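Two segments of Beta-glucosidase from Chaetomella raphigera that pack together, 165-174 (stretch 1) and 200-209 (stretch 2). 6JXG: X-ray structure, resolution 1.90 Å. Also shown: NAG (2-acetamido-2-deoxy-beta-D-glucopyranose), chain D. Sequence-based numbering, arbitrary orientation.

Stretch 1 165-174: NRDTMSSNID
Stretch 2, residues 200-209: SYNKFNETYA

Stretch 1 runs extended through S170 and S171 (phi/psi -111/138 and -101/124), parallel to K203 and F204 of stretch 2 (-78/147 and -117/126). CA atoms of S170 and K203 lie 4.2 Å apart, those of S171 and F204 5.0 Å. Hydrogen bonds join K203 N to M169 O (2.9 Å), S171 N to K203 O (3.0 Å) and N205 N to S171 O (3.0 Å). A type I' turn spans F204 to T207, with N205 (49/42) and E206 (75/7) at positive phi, which asparagine tolerates well. The contact buries 699 Å², both sides summed.

S170 and K203 share one sheet face, S171 and F204 the other. The short S170 side chain (t) keeps its hydroxyl near the backbone: OG accepts E206 N at 2.9 Å and donates to N172 OD1 at a very short 2.5 Å. N172 (m) sends ND2 to E206 OE1, a weak 3.3 Å bond. S171 O lies over one face of the buried F204 ring (t, chi2 -87°); apolar I173 (m, t) suits this ring, CG1 3.7 Å from CE2. N205 (m) carries NAG, ND2 bonded to C1 at 1.4 Å.

Beyond the turn, Y208 OH reaches D167 O, donating at 2.7 Å. R166 (p, t, t) lays its flat guanidinium face against aromatic Y201 (m), NH1 to CE2 3.5 Å. Long K203 reaches a water, NZ 3.0 Å away, that donates to T168 O (2.7 Å).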

# COMPACT_ATOMS: atom_id res chain seq x y z
N ASN A 165 -5.67 15.64 12.70
CA ASN A 165 -4.64 16.64 13.02
C ASN A 165 -3.31 16.36 12.34
O ASN A 165 -2.29 16.68 12.86
CB ASN A 165 -4.34 16.72 14.56
CG ASN A 165 -5.59 17.01 15.38
OD1 ASN A 165 -6.44 17.74 14.96
ND2 ASN A 165 -5.71 16.40 16.52
N ARG A 166 -3.34 15.76 11.18
CA ARG A 166 -2.14 15.38 10.53
C ARG A 166 -1.20 16.53 10.25
O ARG A 166 -0.03 16.26 10.11
CB ARG A 166 -2.41 14.66 9.20
CG ARG A 166 -3.05 15.57 8.14
CD ARG A 166 -3.39 14.80 6.86
NE ARG A 166 -4.02 15.69 5.92
CZ ARG A 166 -4.01 15.50 4.60
NH1 ARG A 166 -3.41 14.46 4.11
NH2 ARG A 166 -4.60 16.38 3.79
N ASP A 167 -1.69 17.75 10.15
CA ASP A 167 -0.79 18.85 9.81
C ASP A 167 -0.42 19.67 11.01
O ASP A 167 0.18 20.75 10.86
CB ASP A 167 -1.34 19.72 8.71
CG ASP A 167 -2.61 20.39 9.08
OD1 ASP A 167 -3.06 21.08 8.20
OD2 ASP A 167 -3.20 20.18 10.14
N THR A 168 -0.70 19.14 12.21
CA THR A 168 -0.16 19.81 13.38
C THR A 168 0.46 18.87 14.43
O THR A 168 1.34 19.27 15.18
CB THR A 168 -1.26 20.62 14.12
OG1 THR A 168 -2.35 19.75 14.47
CG2 THR A 168 -1.89 21.72 13.26
N MET A 169 -0.04 17.66 14.52
CA MET A 169 0.43 16.76 15.54
C MET A 169 1.87 16.31 15.29
O MET A 169 2.38 16.33 14.16
CB MET A 169 -0.42 15.51 15.48
CG MET A 169 -0.18 14.84 14.13
SD MET A 169 0.77 13.36 14.27
CE MET A 169 -1.01 12.88 14.60
N SER A 170 2.53 15.85 16.35
CA SER A 170 3.86 15.25 16.22
C SER A 170 3.79 13.71 16.52
O SER A 170 3.10 13.23 17.44
CB SER A 170 4.83 15.95 17.16
OG SER A 170 6.12 15.37 17.04
N SER A 171 4.51 12.96 15.70
CA SER A 171 4.85 11.59 15.91
C SER A 171 6.29 11.59 16.42
O SER A 171 7.21 12.05 15.73
CB SER A 171 4.77 10.83 14.59
OG SER A 171 3.40 10.78 14.16
N ASN A 172 6.47 10.97 17.59
CA ASN A 172 7.73 10.91 18.26
C ASN A 172 8.03 9.42 18.45
O ASN A 172 7.42 8.72 19.26
CB ASN A 172 7.69 11.65 19.58
CG ASN A 172 7.10 13.01 19.49
OD1 ASN A 172 7.28 13.71 18.49
ND2 ASN A 172 6.35 13.41 20.54
N ILE A 173 8.97 8.93 17.66
CA ILE A 173 9.20 7.51 17.52
C ILE A 173 10.60 7.19 17.98
O ILE A 173 11.58 7.83 17.57
CB ILE A 173 9.00 7.03 16.09
CG1 ILE A 173 7.71 7.65 15.47
CG2 ILE A 173 9.02 5.52 16.06
CD1 ILE A 173 7.45 7.18 14.05
N ASP A 174 10.71 6.16 18.82
CA ASP A 174 12.02 5.84 19.39
C ASP A 174 12.90 5.22 18.32
O ASP A 174 12.38 4.66 17.33
CB ASP A 174 11.83 4.89 20.60
CG ASP A 174 11.40 3.49 20.19
OD1 ASP A 174 10.18 3.15 20.21
OD2 ASP A 174 12.30 2.69 19.83
N SER A 200 6.22 14.29 4.79
CA SER A 200 4.84 14.29 5.27
C SER A 200 4.34 15.56 5.87
O SER A 200 5.09 16.42 6.19
CB SER A 200 4.63 13.12 6.25
OG SER A 200 5.46 13.32 7.37
N TYR A 201 3.02 15.65 6.12
CA TYR A 201 2.46 16.84 6.76
C TYR A 201 2.73 16.97 8.29
O TYR A 201 2.67 18.08 8.83
CB TYR A 201 0.94 16.84 6.63
CG TYR A 201 0.43 17.22 5.29
CD1 TYR A 201 0.69 18.50 4.80
CD2 TYR A 201 -0.32 16.34 4.53
CE1 TYR A 201 0.17 18.91 3.57
CE2 TYR A 201 -0.85 16.73 3.30
CZ TYR A 201 -0.61 18.00 2.81
OH TYR A 201 -1.08 18.44 1.60
N ASN A 202 3.02 15.86 8.98
CA ASN A 202 3.02 15.88 10.42
C ASN A 202 4.38 16.33 10.91
O ASN A 202 5.35 16.34 10.16
CB ASN A 202 2.71 14.48 10.97
CG ASN A 202 3.65 13.41 10.35
OD1 ASN A 202 3.50 13.03 9.19
ND2 ASN A 202 4.66 13.02 11.10
N LYS A 203 4.45 16.71 12.20
CA LYS A 203 5.75 16.90 12.82
C LYS A 203 6.30 15.52 13.14
O LYS A 203 5.54 14.59 13.45
CB LYS A 203 5.70 17.78 14.10
CG LYS A 203 5.00 19.07 13.85
CD LYS A 203 4.86 19.93 15.07
CE LYS A 203 4.28 21.27 14.67
NZ LYS A 203 3.97 21.97 15.91
N PHE A 204 7.60 15.40 13.06
CA PHE A 204 8.34 14.28 13.62
C PHE A 204 9.30 14.80 14.72
O PHE A 204 10.13 15.64 14.47
CB PHE A 204 9.17 13.55 12.53
CG PHE A 204 9.85 12.33 13.04
CD1 PHE A 204 11.09 12.41 13.62
CD2 PHE A 204 9.21 11.11 12.99
CE1 PHE A 204 11.70 11.30 14.14
CE2 PHE A 204 9.80 9.99 13.54
CZ PHE A 204 11.03 10.10 14.12
N ASN A 205 9.22 14.24 15.92
CA ASN A 205 10.06 14.71 17.05
C ASN A 205 9.97 16.21 17.15
O ASN A 205 10.97 16.88 17.44
CB ASN A 205 11.50 14.23 16.93
CG ASN A 205 11.69 12.80 17.46
OD1 ASN A 205 10.73 12.08 17.73
ND2 ASN A 205 12.91 12.40 17.55
N GLU A 206 8.76 16.68 16.98
CA GLU A 206 8.34 18.09 17.14
C GLU A 206 8.73 19.08 16.08
O GLU A 206 8.45 20.29 16.22
CB GLU A 206 8.65 18.61 18.57
CG GLU A 206 8.06 17.74 19.69
CD GLU A 206 6.54 17.71 19.76
OE1 GLU A 206 6.04 16.70 20.32
OE2 GLU A 206 5.84 18.68 19.31
N THR A 207 9.30 18.61 14.98
CA THR A 207 9.60 19.46 13.82
C THR A 207 8.93 18.89 12.55
O THR A 207 9.10 17.68 12.21
CB THR A 207 11.13 19.56 13.61
OG1 THR A 207 11.72 20.19 14.74
CG2 THR A 207 11.47 20.34 12.35
N TYR A 208 8.21 19.73 11.83
CA TYR A 208 7.54 19.32 10.55
C TYR A 208 8.52 18.52 9.70
O TYR A 208 9.70 18.91 9.52
CB TYR A 208 7.08 20.56 9.78
CG TYR A 208 5.79 21.12 10.31
CD1 TYR A 208 5.72 22.38 10.91
CD2 TYR A 208 4.65 20.32 10.29
CE1 TYR A 208 4.49 22.84 11.42
CE2 TYR A 208 3.45 20.75 10.80
CZ TYR A 208 3.38 22.00 11.39
OH TYR A 208 2.12 22.40 11.84
N ALA A 209 8.03 17.41 9.16
CA ALA A 209 8.85 16.49 8.37
C ALA A 209 9.60 17.18 7.23
O ALA A 209 10.80 16.93 7.02
CB ALA A 209 7.99 15.36 7.85
C1 NAG D . 13.29 11.12 18.06
C2 NAG D . 14.68 10.81 17.52
C3 NAG D . 15.18 9.62 18.31
C4 NAG D . 15.20 10.04 19.76
C5 NAG D . 13.71 10.01 20.08
C6 NAG D . 13.51 9.98 21.58
C7 NAG D . 15.33 11.37 15.14
C8 NAG D . 15.60 12.80 15.38
N2 NAG D . 14.88 10.51 16.10
O3 NAG D . 16.47 9.32 17.89
O4 NAG D . 16.03 9.21 20.46
O5 NAG D . 13.32 11.26 19.48
O6 NAG D . 14.02 11.24 21.94
O7 NAG D . 15.47 11.01 13.96
O HOH W 1 -3.77 17.65 1.07
O HOH W 2 1.90 20.53 17.45